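PDB 6HBD: ABC transporter periplasmic-binding protein YtfQ from Mycobacterium smegmatis, which binds beta-D-galactofuranose and probably serves as the sugar-capturing periplasmic component of an ABC transporter. Local coordinates for residues L20-V25 with L50-A55; K61-I66 with T85-V90; V76-P81 with I102-A107; G98-L103 with V115-I120. All coordinates share one frame; numbering follows the deposited sequence.

Interaction 1: L20-V25 with L50-A55; sequences LGFAQV and LKFADA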
loop_
_atom_site.group_PDB
_atom_site.type_symbol
_atom_site.label_atom_id
_atom_site.label_comp_id
_atom_site.label_asym_id
_atom_site.label_seq_id
_atom_site.Cartn_x
_atom_site.Cartn_y
_atom_site.Cartn_z
ATOM N N LEU A 20 8.140 -14.447 16.808
ATOM C CA LEU A 20 7.272 -13.445 16.188
ATOM C C LEU A 20 6.202 -14.153 15.386
ATOM O O LEU A 20 6.492 -15.142 14.722
ATOM C CB LEU A 20 8.138 -12.570 15.254
ATOM C CG LEU A 20 7.573 -11.258 14.664
ATOM C CD1 LEU A 20 6.933 -11.472 13.318
ATOM C CD2 LEU A 20 6.671 -10.533 15.618
ATOM N N GLY A 21 4.967 -13.685 15.488
ATOM C CA GLY A 21 3.852 -14.204 14.708
ATOM C C GLY A 21 3.383 -13.113 13.767
ATOM O O GLY A 21 3.012 -12.030 14.238
ATOM N N PHE A 22 3.464 -13.335 12.443
ATOM C CA PHE A 22 3.025 -12.329 11.477
ATOM C C PHE A 22 1.811 -12.829 10.735
ATOM O O PHE A 22 1.869 -13.920 10.173
ATOM C CB PHE A 22 4.122 -11.938 10.481
ATOM C CG PHE A 22 3.779 -10.630 9.801
ATOM C CD1 PHE A 22 4.038 -9.422 10.423
ATOM C CD2 PHE A 22 3.059 -10.611 8.617
ATOM C CE1 PHE A 22 3.655 -8.222 9.841
ATOM C CE2 PHE A 22 2.657 -9.406 8.049
ATOM C CZ PHE A 22 2.959 -8.222 8.665
ATOM N N ALA A 23 0.722 -12.031 10.708
ATOM C CA ALA A 23 -0.502 -12.394 9.990
ATOM C C ALA A 23 -0.691 -11.513 8.737
ATOM O O ALA A 23 -1.245 -10.410 8.810
ATOM C CB ALA A 23 -1.707 -12.313 10.912
ATOM N N GLN A 24 -0.196 -12.008 7.587
ATOM C CA GLN A 24 -0.283 -11.279 6.317
ATOM C C GLN A 24 -1.694 -11.253 5.787
ATOM O O GLN A 24 -2.489 -12.158 6.065
ATOM C CB GLN A 24 0.644 -11.886 5.217
ATOM C CG GLN A 24 1.933 -11.121 4.900
ATOM C CD GLN A 24 1.815 -9.683 4.436
ATOM O OE1 GLN A 24 0.776 -9.028 4.527
ATOM N NE2 GLN A 24 2.918 -9.151 3.926
ATOM N N VAL A 25 -1.972 -10.208 4.988
ATOM C CA VAL A 25 -3.245 -10.002 4.314
ATOM C C VAL A 25 -3.459 -11.192 3.352
ATOM O O VAL A 25 -4.328 -12.029 3.584
ATOM C CB VAL A 25 -3.250 -8.654 3.544
ATOM C CG1 VAL A 25 -4.463 -8.559 2.636
ATOM C CG2 VAL A 25 -3.190 -7.466 4.485
ATOM N N LEU A 50 10.039 -16.786 13.154
ATOM C CA LEU A 50 8.827 -16.275 12.517
ATOM C C LEU A 50 7.766 -17.349 12.392
ATOM O O LEU A 50 8.042 -18.456 11.915
ATOM C CB LEU A 50 9.132 -15.692 11.119
ATOM C CG LEU A 50 7.942 -15.157 10.300
ATOM C CD1 LEU A 50 7.354 -13.929 10.930
ATOM C CD2 LEU A 50 8.372 -14.828 8.885
ATOM N N LYS A 51 6.541 -16.985 12.756
ATOM C CA LYS A 51 5.367 -17.820 12.635
ATOM C C LYS A 51 4.486 -17.043 11.660
ATOM O O LYS A 51 3.680 -16.202 12.043
ATOM C CB LYS A 51 4.720 -18.045 14.010
ATOM C CG LYS A 51 5.571 -18.893 14.961
ATOM C CD LYS A 51 5.514 -20.389 14.624
ATOM C CE LYS A 51 6.109 -21.258 15.710
ATOM N NZ LYS A 51 5.768 -22.692 15.518
ATOM N N PHE A 52 4.760 -17.240 10.384
ATOM C CA PHE A 52 4.084 -16.540 9.302
ATOM C C PHE A 52 2.733 -17.175 8.986
ATOM O O PHE A 52 2.638 -18.398 8.943
ATOM C CB PHE A 52 4.973 -16.570 8.066
ATOM C CG PHE A 52 4.478 -15.692 6.958
ATOM C CD1 PHE A 52 4.757 -14.339 6.948
ATOM C CD2 PHE A 52 3.749 -16.224 5.909
ATOM C CE1 PHE A 52 4.314 -13.534 5.910
ATOM C CE2 PHE A 52 3.319 -15.423 4.863
ATOM C CZ PHE A 52 3.582 -14.081 4.881
ATOM N N ALA A 53 1.704 -16.342 8.732
ATOM C CA ALA A 53 0.347 -16.791 8.408
ATOM C C ALA A 53 -0.267 -15.931 7.297
ATOM O O ALA A 53 -0.214 -14.702 7.380
ATOM C CB ALA A 53 -0.515 -16.722 9.645
ATOM N N ASP A 54 -0.817 -16.583 6.245
ATOM C CA ASP A 54 -1.413 -15.926 5.065
ATOM C C ASP A 54 -2.939 -16.057 5.123
ATOM O O ASP A 54 -3.472 -17.128 4.821
ATOM C CB ASP A 54 -0.858 -16.582 3.779
ATOM C CG ASP A 54 -1.382 -16.062 2.450
ATOM O OD1 ASP A 54 -2.572 -15.703 2.376
ATOM O OD2 ASP A 54 -0.608 -16.061 1.471
ATOM N N ALA A 55 -3.637 -14.962 5.471
ATOM C CA ALA A 55 -5.097 -14.969 5.556
ATOM C C ALA A 55 -5.829 -15.116 4.205
ATOM O O ALA A 55 -6.947 -15.605 4.185
ATOM C CB ALA A 55 -5.583 -13.740 6.287
#
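Leu20 and Leu50 lie side by side, with their CD1 methyls 3.5 Å apart, and the same Leu50 CD1 also reaches Phe22 CB at 3.8 Å. Further along, the CZ corner of the Phe52 ring meets the aliphatic part of Gln24, with CG 3.4 Å from CZ, while Phe22 CD2 touches Phe52 CE1 more loosely. Both phenylalanines point to the face that carries Leu20 and Gln24, and with CG anti to the backbone N in each (chi1 -163° and -171°) they lean the same way. Gln24 bends at CB-CG, and its OE1 turns back to accept Val25 N at 3.0 Å, in the carbonyl plane and on a lone pair.

Beneath these side chains runs a regular parallel pairing of five backbone bonds, from Lys51 N to Leu20 O at 2.7 Å through to Ala55 N to Gln24 O. The two strands, 19-24 and 49-54, form a beta-alpha-beta unit with helix 30-46 between them. That helix covers the Phe22 and Phe52 face, where Lys40 makes a cation-pi contact with Phe52; helix 59-72 packs on the Ala53 face, and strand 76-79 flanks 19-24 on its other edge.

Interaction 2: K61-I66 with T85-V90; sequences KQISAI and TGWDAV. With ZN (zinc ion), chain E.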
loop_
_atom_site.group_PDB
_atom_site.type_symbol
_atom_site.label_atom_id
_atom_site.label_comp_id
_atom_site.label_asym_id
_atom_site.label_seq_id
_atom_site.Cartn_x
_atom_site.Cartn_y
_atom_site.Cartn_z
ATOM N N LYS A 61 -9.693 -14.908 8.694
ATOM C CA LYS A 61 -8.519 -15.770 8.724
ATOM C C LYS A 61 -7.297 -15.048 9.345
ATOM O O LYS A 61 -6.418 -15.724 9.881
ATOM C CB LYS A 61 -8.251 -16.357 7.324
ATOM C CG LYS A 61 -7.323 -17.587 7.293
ATOM C CD LYS A 61 -7.919 -18.884 7.890
ATOM C CE LYS A 61 -6.929 -19.648 8.757
ATOM N NZ LYS A 61 -5.740 -20.130 7.989
ATOM N N GLN A 62 -7.264 -13.693 9.337
ATOM C CA GLN A 62 -6.216 -12.926 10.041
ATOM C C GLN A 62 -6.522 -13.007 11.542
ATOM O O GLN A 62 -5.611 -13.142 12.363
ATOM C CB GLN A 62 -6.207 -11.432 9.640
ATOM C CG GLN A 62 -5.609 -11.116 8.281
ATOM C CD GLN A 62 -5.085 -9.700 8.210
ATOM O OE1 GLN A 62 -5.792 -8.746 7.839
ATOM N NE2 GLN A 62 -3.821 -9.524 8.563
ATOM N N ILE A 63 -7.826 -12.878 11.886
ATOM C CA ILE A 63 -8.348 -12.970 13.257
ATOM C C ILE A 63 -8.052 -14.363 13.844
ATOM O O ILE A 63 -7.539 -14.456 14.948
ATOM C CB ILE A 63 -9.862 -12.590 13.279
ATOM C CG1 ILE A 63 -10.002 -11.065 13.106
ATOM C CG2 ILE A 63 -10.539 -13.071 14.575
ATOM C CD1 ILE A 63 -11.343 -10.542 13.033
ATOM N N SER A 64 -8.341 -15.428 13.090
ATOM C CA SER A 64 -8.045 -16.805 13.503
ATOM C C SER A 64 -6.547 -17.012 13.723
ATOM O O SER A 64 -6.146 -17.733 14.644
ATOM C CB SER A 64 -8.537 -17.796 12.451
ATOM O OG SER A 64 -9.952 -17.756 12.343
ATOM N N ALA A 65 -5.723 -16.384 12.871
ATOM C CA ALA A 65 -4.270 -16.478 12.966
ATOM C C ALA A 65 -3.765 -15.769 14.212
ATOM O O ALA A 65 -2.877 -16.296 14.877
ATOM C CB ALA A 65 -3.621 -15.889 11.726
ATOM N N ILE A 66 -4.339 -14.596 14.553
ATOM C CA ILE A 66 -3.938 -13.843 15.752
ATOM C C ILE A 66 -4.285 -14.646 17.013
ATOM O O ILE A 66 -3.446 -14.750 17.916
ATOM C CB ILE A 66 -4.539 -12.403 15.751
ATOM C CG1 ILE A 66 -3.881 -11.549 14.649
ATOM C CG2 ILE A 66 -4.350 -11.721 17.118
ATOM C CD1 ILE A 66 -4.714 -10.446 14.133
ATOM N N THR A 85 -11.635 -1.825 10.520
ATOM C CA THR A 85 -12.591 -2.253 11.555
ATOM C C THR A 85 -12.736 -3.786 11.826
ATOM O O THR A 85 -12.538 -4.607 10.931
ATOM C CB THR A 85 -13.930 -1.707 11.076
ATOM O OG1 THR A 85 -14.250 -2.413 9.867
ATOM C CG2 THR A 85 -13.877 -0.179 10.798
ATOM N N GLY A 86 -13.114 -4.133 13.056
ATOM C CA GLY A 86 -13.400 -5.505 13.489
ATOM C C GLY A 86 -12.322 -6.227 14.278
ATOM O O GLY A 86 -12.339 -7.462 14.326
ATOM N N TRP A 87 -11.389 -5.478 14.919
ATOM C CA TRP A 87 -10.258 -6.057 15.676
ATOM C C TRP A 87 -10.422 -5.999 17.220
ATOM O O TRP A 87 -9.605 -6.585 17.942
ATOM C CB TRP A 87 -8.954 -5.320 15.276
ATOM C CG TRP A 87 -8.729 -5.229 13.796
ATOM C CD1 TRP A 87 -8.881 -4.129 13.001
ATOM C CD2 TRP A 87 -8.371 -6.305 12.932
ATOM N NE1 TRP A 87 -8.631 -4.457 11.689
ATOM C CE2 TRP A 87 -8.328 -5.792 11.617
ATOM C CE3 TRP A 87 -8.060 -7.660 13.145
ATOM C CZ2 TRP A 87 -8.006 -6.590 10.518
ATOM C CZ3 TRP A 87 -7.760 -8.453 12.050
ATOM C CH2 TRP A 87 -7.732 -7.918 10.756
ATOM N N ASP A 88 -11.443 -5.252 17.711
ATOM C CA ASP A 88 -11.719 -5.022 19.131
ATOM C C ASP A 88 -11.363 -6.169 20.055
ATOM O O ASP A 88 -10.534 -5.998 20.962
ATOM C CB ASP A 88 -13.202 -4.680 19.339
ATOM C CG ASP A 88 -13.530 -4.522 20.809
ATOM O OD1 ASP A 88 -12.884 -3.675 21.471
ATOM O OD2 ASP A 88 -14.419 -5.261 21.307
ATOM N N ALA A 89 -12.038 -7.310 19.847
ATOM C CA ALA A 89 -11.907 -8.511 20.664
ATOM C C ALA A 89 -10.522 -9.131 20.566
ATOM O O ALA A 89 -9.912 -9.414 21.605
ATOM C CB ALA A 89 -12.963 -9.536 20.268
ATOM N N VAL A 90 -10.019 -9.337 19.329
ATOM C CA VAL A 90 -8.684 -9.924 19.157
ATOM C C VAL A 90 -7.651 -9.063 19.789
ATOM O O VAL A 90 -6.741 -9.621 20.380
ATOM C CB VAL A 90 -8.223 -10.332 17.735
ATOM C CG1 VAL A 90 -8.226 -11.844 17.573
ATOM C CG2 VAL A 90 -9.004 -9.647 16.625
HETATM ZN ZN ZN E . -13.178 -2.964 23.184
#
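Beside a zinc site, an apolar seam joins residues 85-90 to helix 59-72; in the seam, Ile63, Ile66 and Gln62 meet Trp87 and Val90. Ile63 CG1 reaches the six-membered ring of the indole at CZ3, 3.6 Å away, and is also 3.9 Å from Val90 CG2. The CD1 at the tip of Ile63 goes further, to Gly86 O at 3.5 Å. Ile63 holds CG1 anti to its carbonyl carbon (chi1 -74°) and continues nearly straight to CD1, which carries the methyl to that backbone oxygen. One turn on, Ile66 crosses Val90 at about a right angle, CG2 to CG1 3.9 Å, and its CD1 lies more loosely against Trp87 CZ3.

Both helices pack on the same face of the mainly parallel sheet of this lobe, in the alternating strand-and-helix pattern of periplasmic binding proteins, with strand 76-79 between them in sequence. Phe79 of that strand meets the Trp87 ring and lies against Gln62 and Ile66.

Gln62 comes to the edge of the indole, with OE1 3.6 Å from CH2 and its amide turned 82° from the ring plane. The polar end of Gln62 is engaged elsewhere: OE1 accepts Val82 N and NE2 donates to Ser80 O, while Trp87 NE1 bonds to Val83 O, and these bonds probably limit rotation of both groups. Asp88 takes no part in the seam; its OD1 binds the zinc ion at 1.9 Å, with Asp112 supplying a second carboxylate oxygen.

Interaction 3: V76-P81 with I102-A107; sequences VIAFSP and ILTDRA. With GZL (beta-D-galactofuranose), chain L.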
loop_
_atom_site.group_PDB
_atom_site.type_symbol
_atom_site.label_atom_id
_atom_site.label_comp_id
_atom_site.label_asym_id
_atom_site.label_seq_id
_atom_site.Cartn_x
_atom_site.Cartn_y
_atom_site.Cartn_z
ATOM N N VAL A 76 5.795 -11.595 20.555
ATOM C CA VAL A 76 5.203 -10.393 19.941
ATOM C C VAL A 76 4.364 -10.841 18.749
ATOM O O VAL A 76 4.672 -11.862 18.134
ATOM C CB VAL A 76 6.286 -9.361 19.505
ATOM C CG1 VAL A 76 5.673 -8.192 18.727
ATOM C CG2 VAL A 76 7.071 -8.842 20.700
ATOM N N ILE A 77 3.301 -10.080 18.427
ATOM C CA ILE A 77 2.443 -10.314 17.251
ATOM C C ILE A 77 2.453 -9.058 16.376
ATOM O O ILE A 77 2.506 -7.934 16.879
ATOM C CB ILE A 77 0.987 -10.746 17.628
ATOM C CG1 ILE A 77 0.995 -12.180 18.194
ATOM C CG2 ILE A 77 0.041 -10.663 16.412
ATOM C CD1 ILE A 77 -0.271 -12.625 18.948
ATOM N N ALA A 78 2.422 -9.259 15.063
ATOM C CA ALA A 78 2.355 -8.168 14.109
ATOM C C ALA A 78 1.510 -8.618 12.950
ATOM O O ALA A 78 1.442 -9.813 12.670
ATOM C CB ALA A 78 3.747 -7.788 13.646
ATOM N N PHE A 79 0.798 -7.679 12.325
ATOM C CA PHE A 79 -0.067 -7.993 11.193
ATOM C C PHE A 79 -0.356 -6.740 10.396
ATOM O O PHE A 79 -0.008 -5.638 10.824
ATOM C CB PHE A 79 -1.381 -8.657 11.669
ATOM C CG PHE A 79 -2.363 -7.772 12.403
ATOM C CD1 PHE A 79 -2.127 -7.380 13.712
ATOM C CD2 PHE A 79 -3.542 -7.362 11.796
ATOM C CE1 PHE A 79 -3.012 -6.535 14.373
ATOM C CE2 PHE A 79 -4.429 -6.518 12.460
ATOM C CZ PHE A 79 -4.159 -6.114 13.745
ATOM N N SER A 80 -0.990 -6.917 9.233
ATOM C CA SER A 80 -1.384 -5.824 8.361
ATOM C C SER A 80 -2.915 -5.815 8.343
ATOM O O SER A 80 -3.509 -6.613 7.619
ATOM C CB SER A 80 -0.813 -6.025 6.971
ATOM O OG SER A 80 -1.505 -5.234 6.024
ATOM N N PRO A 81 -3.578 -4.971 9.176
ATOM C CA PRO A 81 -5.054 -4.968 9.202
ATOM C C PRO A 81 -5.701 -4.780 7.827
ATOM O O PRO A 81 -5.753 -3.658 7.313
ATOM C CB PRO A 81 -5.412 -3.836 10.182
ATOM C CG PRO A 81 -4.166 -3.373 10.768
ATOM C CD PRO A 81 -3.000 -3.974 10.097
ATOM N N ILE A 102 2.246 -4.883 16.837
ATOM C CA ILE A 102 2.822 -3.902 15.898
ATOM C C ILE A 102 1.984 -3.975 14.619
ATOM O O ILE A 102 1.748 -5.064 14.091
ATOM C CB ILE A 102 4.347 -4.087 15.584
ATOM C CG1 ILE A 102 5.200 -4.077 16.872
ATOM C CG2 ILE A 102 4.827 -3.000 14.598
ATOM C CD1 ILE A 102 6.667 -4.569 16.702
ATOM N N LEU A 103 1.539 -2.808 14.131
ATOM C CA LEU A 103 0.737 -2.704 12.911
ATOM C C LEU A 103 1.674 -2.318 11.785
ATOM O O LEU A 103 2.494 -1.418 11.980
ATOM C CB LEU A 103 -0.381 -1.658 13.090
ATOM C CG LEU A 103 -1.727 -2.188 13.640
ATOM C CD1 LEU A 103 -1.546 -3.159 14.817
ATOM C CD2 LEU A 103 -2.636 -1.035 14.006
ATOM N N THR A 104 1.631 -3.054 10.644
ATOM C CA THR A 104 2.508 -2.789 9.499
ATOM C C THR A 104 1.672 -2.514 8.226
ATOM O O THR A 104 0.724 -3.244 7.929
ATOM C CB THR A 104 3.603 -3.889 9.310
ATOM O OG1 THR A 104 3.205 -4.877 8.365
ATOM C CG2 THR A 104 4.028 -4.537 10.594
ATOM N N ASP A 105 1.989 -1.392 7.542
ATOM C CA ASP A 105 1.442 -0.888 6.282
ATOM C C ASP A 105 -0.085 -0.613 6.238
ATOM O O ASP A 105 -0.556 -0.095 5.230
ATOM C CB ASP A 105 1.861 -1.801 5.125
ATOM C CG ASP A 105 1.296 -3.200 5.080
ATOM O OD1 ASP A 105 0.146 -3.365 4.604
ATOM O OD2 ASP A 105 2.020 -4.147 5.475
ATOM N N ARG A 106 -0.829 -0.894 7.320
ATOM C CA ARG A 106 -2.253 -0.613 7.436
ATOM C C ARG A 106 -2.571 -0.327 8.904
ATOM O O ARG A 106 -2.000 -0.956 9.789
ATOM C CB ARG A 106 -3.078 -1.800 6.929
ATOM C CG ARG A 106 -3.556 -1.604 5.505
ATOM C CD ARG A 106 -3.937 -2.889 4.803
ATOM N NE ARG A 106 -3.824 -2.774 3.351
ATOM C CZ ARG A 106 -4.220 -3.700 2.484
ATOM N NH1 ARG A 106 -4.756 -4.835 2.908
ATOM N NH2 ARG A 106 -4.098 -3.491 1.185
ATOM N N ALA A 107 -3.470 0.633 9.150
ATOM C CA ALA A 107 -3.905 1.015 10.486
ATOM C C ALA A 107 -5.309 0.445 10.786
ATOM O O ALA A 107 -5.935 -0.184 9.925
ATOM C CB ALA A 107 -3.903 2.524 10.614
HETATM C C6 GZL L . 0.191 0.082 1.658
HETATM C C5 GZL L . -0.212 -1.375 1.591
HETATM C C4 GZL L . -1.043 -1.684 0.357
HETATM C C3 GZL L . -0.351 -1.420 -0.976
HETATM C C2 GZL L . -1.117 -2.354 -1.893
HETATM O O6 GZL L . 0.809 0.360 2.908
HETATM O O5 GZL L . -0.886 -1.779 2.786
HETATM O O4 GZL L . -1.330 -3.100 0.316
HETATM O O3 GZL L . -0.438 -0.084 -1.443
HETATM C C1 GZL L . -1.215 -3.596 -1.024
HETATM O O2 GZL L . -0.455 -2.651 -3.113
HETATM O O1 GZL L . -2.386 -4.181 -1.471
#
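Ile77 O accepts Ile102 N at 3.1 Å, Ile102 O accepts Phe79 N, and Phe79 O accepts Thr104 N: three bonds of the parallel pairing that closes the beta-alpha-beta unit of strand 76-79, helix 88-97 and strand 101-104. Ligand-binding loops at the C-terminal ends of parallel strands are a hallmark of this fold, and here the chain beyond Thr104 runs into the galactofuranose pocket.

On the Phe79 and Leu103 face the two side chains run alongside each other, Phe79 CE1 to Leu103 CD1 3.7 Å, and Pro81 CG rests on Leu103 CG. Val76 and Ala78 meet Ile102 on the other side.

Polar side chains take over at the loops. Ser80 OG donates to Asp105 OD1 at 2.9 Å, from above the carboxylate plane, and Asp105 OD2 forms a salt bridge with Arg32, so the carboxylate is held from both oxygens. Asp105 O accepts the sugar O6 hydroxyl at 2.7 Å. Its OD1 also lies 2.6 Å from the sugar O5.

Arg106 and Pro81 run antiparallel to each other, the arginine stretched out beyond CG, with Pro81 O at the edge of its guanidinium. That reach leaves Arg106 NH2 2.9 Å from O4 of the sugar.

Interaction 4: G98-L103 with V115-I120; sequences GIPVIL and VYKTFI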
loop_
_atom_site.group_PDB
_atom_site.type_symbol
_atom_site.label_atom_id
_atom_site.label_comp_id
_atom_site.label_asym_id
_atom_site.label_seq_id
_atom_site.Cartn_x
_atom_site.Cartn_y
_atom_site.Cartn_z
ATOM N N GLY A 98 -0.992 -10.372 27.167
ATOM C CA GLY A 98 0.247 -9.643 27.417
ATOM C C GLY A 98 1.250 -9.714 26.275
ATOM O O GLY A 98 2.442 -9.506 26.503
ATOM N N ILE A 99 0.770 -10.020 25.036
ATOM C CA ILE A 99 1.596 -10.106 23.828
ATOM C C ILE A 99 1.552 -8.729 23.131
ATOM O O ILE A 99 0.469 -8.337 22.691
ATOM C CB ILE A 99 1.065 -11.218 22.890
ATOM C CG1 ILE A 99 1.003 -12.570 23.643
ATOM C CG2 ILE A 99 1.940 -11.305 21.642
ATOM C CD1 ILE A 99 0.728 -13.870 22.788
ATOM N N PRO A 100 2.669 -7.962 23.016
ATOM C CA PRO A 100 2.587 -6.652 22.336
ATOM C C PRO A 100 2.188 -6.760 20.855
ATOM O O PRO A 100 2.412 -7.813 20.242
ATOM C CB PRO A 100 3.998 -6.093 22.488
ATOM C CG PRO A 100 4.616 -6.842 23.615
ATOM C CD PRO A 100 4.040 -8.215 23.500
ATOM N N VAL A 101 1.610 -5.673 20.278
ATOM C CA VAL A 101 1.151 -5.685 18.897
ATOM C C VAL A 101 1.811 -4.573 18.090
ATOM O O VAL A 101 1.917 -3.456 18.584
ATOM C CB VAL A 101 -0.394 -5.602 18.842
ATOM C CG1 VAL A 101 -0.906 -5.589 17.407
ATOM C CG2 VAL A 101 -1.028 -6.747 19.627
ATOM N N ILE A 102 2.246 -4.883 16.837
ATOM C CA ILE A 102 2.822 -3.902 15.898
ATOM C C ILE A 102 1.984 -3.975 14.619
ATOM O O ILE A 102 1.748 -5.064 14.091
ATOM C CB ILE A 102 4.347 -4.087 15.584
ATOM C CG1 ILE A 102 5.200 -4.077 16.872
ATOM C CG2 ILE A 102 4.827 -3.000 14.598
ATOM C CD1 ILE A 102 6.667 -4.569 16.702
ATOM N N LEU A 103 1.539 -2.808 14.131
ATOM C CA LEU A 103 0.737 -2.704 12.911
ATOM C C LEU A 103 1.674 -2.318 11.785
ATOM O O LEU A 103 2.494 -1.418 11.980
ATOM C CB LEU A 103 -0.381 -1.658 13.090
ATOM C CG LEU A 103 -1.727 -2.188 13.640
ATOM C CD1 LEU A 103 -1.546 -3.159 14.817
ATOM C CD2 LEU A 103 -2.636 -1.035 14.006
ATOM N N VAL A 115 -3.767 -0.796 22.569
ATOM C CA VAL A 115 -4.048 -2.138 22.006
ATOM C C VAL A 115 -2.878 -2.602 21.091
ATOM O O VAL A 115 -2.711 -3.818 20.904
ATOM C CB VAL A 115 -5.411 -2.245 21.259
ATOM C CG1 VAL A 115 -6.505 -2.773 22.183
ATOM C CG2 VAL A 115 -5.823 -0.929 20.603
ATOM N N TYR A 116 -2.088 -1.623 20.524
ATOM C CA TYR A 116 -0.890 -1.843 19.707
ATOM C C TYR A 116 0.193 -0.816 20.074
ATOM O O TYR A 116 -0.135 0.313 20.451
ATOM C CB TYR A 116 -1.220 -1.763 18.219
ATOM C CG TYR A 116 -1.696 -0.398 17.771
ATOM C CD1 TYR A 116 -0.796 0.568 17.340
ATOM C CD2 TYR A 116 -3.049 -0.088 17.734
ATOM C CE1 TYR A 116 -1.227 1.814 16.892
ATOM C CE2 TYR A 116 -3.498 1.148 17.268
ATOM C CZ TYR A 116 -2.582 2.101 16.845
ATOM O OH TYR A 116 -3.029 3.327 16.391
ATOM N N LYS A 117 1.473 -1.198 19.908
ATOM C CA LYS A 117 2.636 -0.385 20.277
ATOM C C LYS A 117 3.018 0.683 19.267
ATOM O O LYS A 117 3.355 1.812 19.637
ATOM C CB LYS A 117 3.848 -1.294 20.564
ATOM C CG LYS A 117 3.630 -2.353 21.671
ATOM C CD LYS A 117 3.341 -1.729 23.033
ATOM C CE LYS A 117 3.509 -2.692 24.185
ATOM N NZ LYS A 117 3.474 -1.997 25.504
ATOM N N THR A 118 2.976 0.338 17.992
ATOM C CA THR A 118 3.366 1.272 16.930
ATOM C C THR A 118 2.762 0.886 15.603
ATOM O O THR A 118 2.325 -0.261 15.444
ATOM C CB THR A 118 4.915 1.334 16.813
ATOM O OG1 THR A 118 5.296 2.378 15.910
ATOM C CG2 THR A 118 5.521 0.024 16.346
ATOM N N PHE A 119 2.805 1.840 14.630
ATOM C CA PHE A 119 2.362 1.632 13.247
ATOM C C PHE A 119 3.499 2.031 12.278
ATOM O O PHE A 119 3.911 3.194 12.260
ATOM C CB PHE A 119 1.064 2.409 12.955
ATOM C CG PHE A 119 0.643 2.479 11.497
ATOM C CD1 PHE A 119 0.688 1.358 10.688
ATOM C CD2 PHE A 119 0.160 3.661 10.950
ATOM C CE1 PHE A 119 0.345 1.446 9.340
ATOM C CE2 PHE A 119 -0.203 3.736 9.602
ATOM C CZ PHE A 119 -0.106 2.631 8.810
ATOM N N ILE A 120 3.963 1.063 11.453
ATOM C CA ILE A 120 5.023 1.268 10.460
ATOM C C ILE A 120 4.297 1.319 9.139
ATOM O O ILE A 120 3.667 0.322 8.789
ATOM C CB ILE A 120 6.102 0.131 10.418
ATOM C CG1 ILE A 120 6.225 -0.653 11.745
ATOM C CG2 ILE A 120 7.487 0.674 9.970
ATOM C CD1 ILE A 120 6.889 -2.042 11.538
#
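Val101 O receives Lys117 N at 2.7 Å in a nearly straight bond, 170° at the hydrogen, the shortest polar link between these segments. The Lys117 side chain then folds back: bent at chi2, it lays CG and CE against Pro100 CB, with CE 3.8 Å away, so its aliphatic part covers the proline. Two further backbone bonds follow toward the pocket end, Leu103 N to Thr118 O at 3.0 Å and Ile120 N to Leu103 O at 2.9 Å.

Tyr116 crosses Leu103 at about a right angle. Leu103 CD2 sits over the centre of the phenol ring, 3.8 Å from the centroid and 10° off the normal, a well-formed CH-pi contact, while CD1 of the same leucine rests on Tyr116 CB. The tyrosine reaches this place with CG between its backbone N and carbonyl carbon (chi1 64°). Val101 CG1 adds a looser touch on the same CB.

These bonds join strands 101-104 and 118-121, which are parallel neighbours in the sheet of this lobe; no helix lies between them in the chain, so the link is not the usual helical crossover. Strand 101-104 is itself entered from helix 88-97, which ends at Gly98 in a Schellman motif.

On the Ile102 face, Ile102 CG2 meets Thr118 CG2 at 3.6 Å and Ile120 CD1 at 3.8 Å, beneath helix 266-277, where Leu272 touches both isoleucines. Thr118 OG1 turns from this apolar patch to Pro283 O. On the other face, the Phe119 ring brings its edge to Leu103 O.

Interactions 1, 3 and 4 are successive pairings in one sheet: strand 19-24 of interaction 1 bonds to strand 76-79 of interaction 3 through Gly21 O and Ala78 N, and strand 101-104 serves both interactions 3 and 4. Interaction 2 is different, a helix seam without hydrogen bonds between its segments, tied to interaction 3 by Gln62 and Ser80 and by Trp87 and Phe79. Burial is deepest in interaction 3, where polar groups face the sugar; interaction 1, on an outermost strand, is only partly buried. Interactions 2 and 4 are mainly buried; 2 is held by apolar packing beside a zinc ion, 4 by backbone bonds plus apolar side chains, with an exposed lysine at its margin.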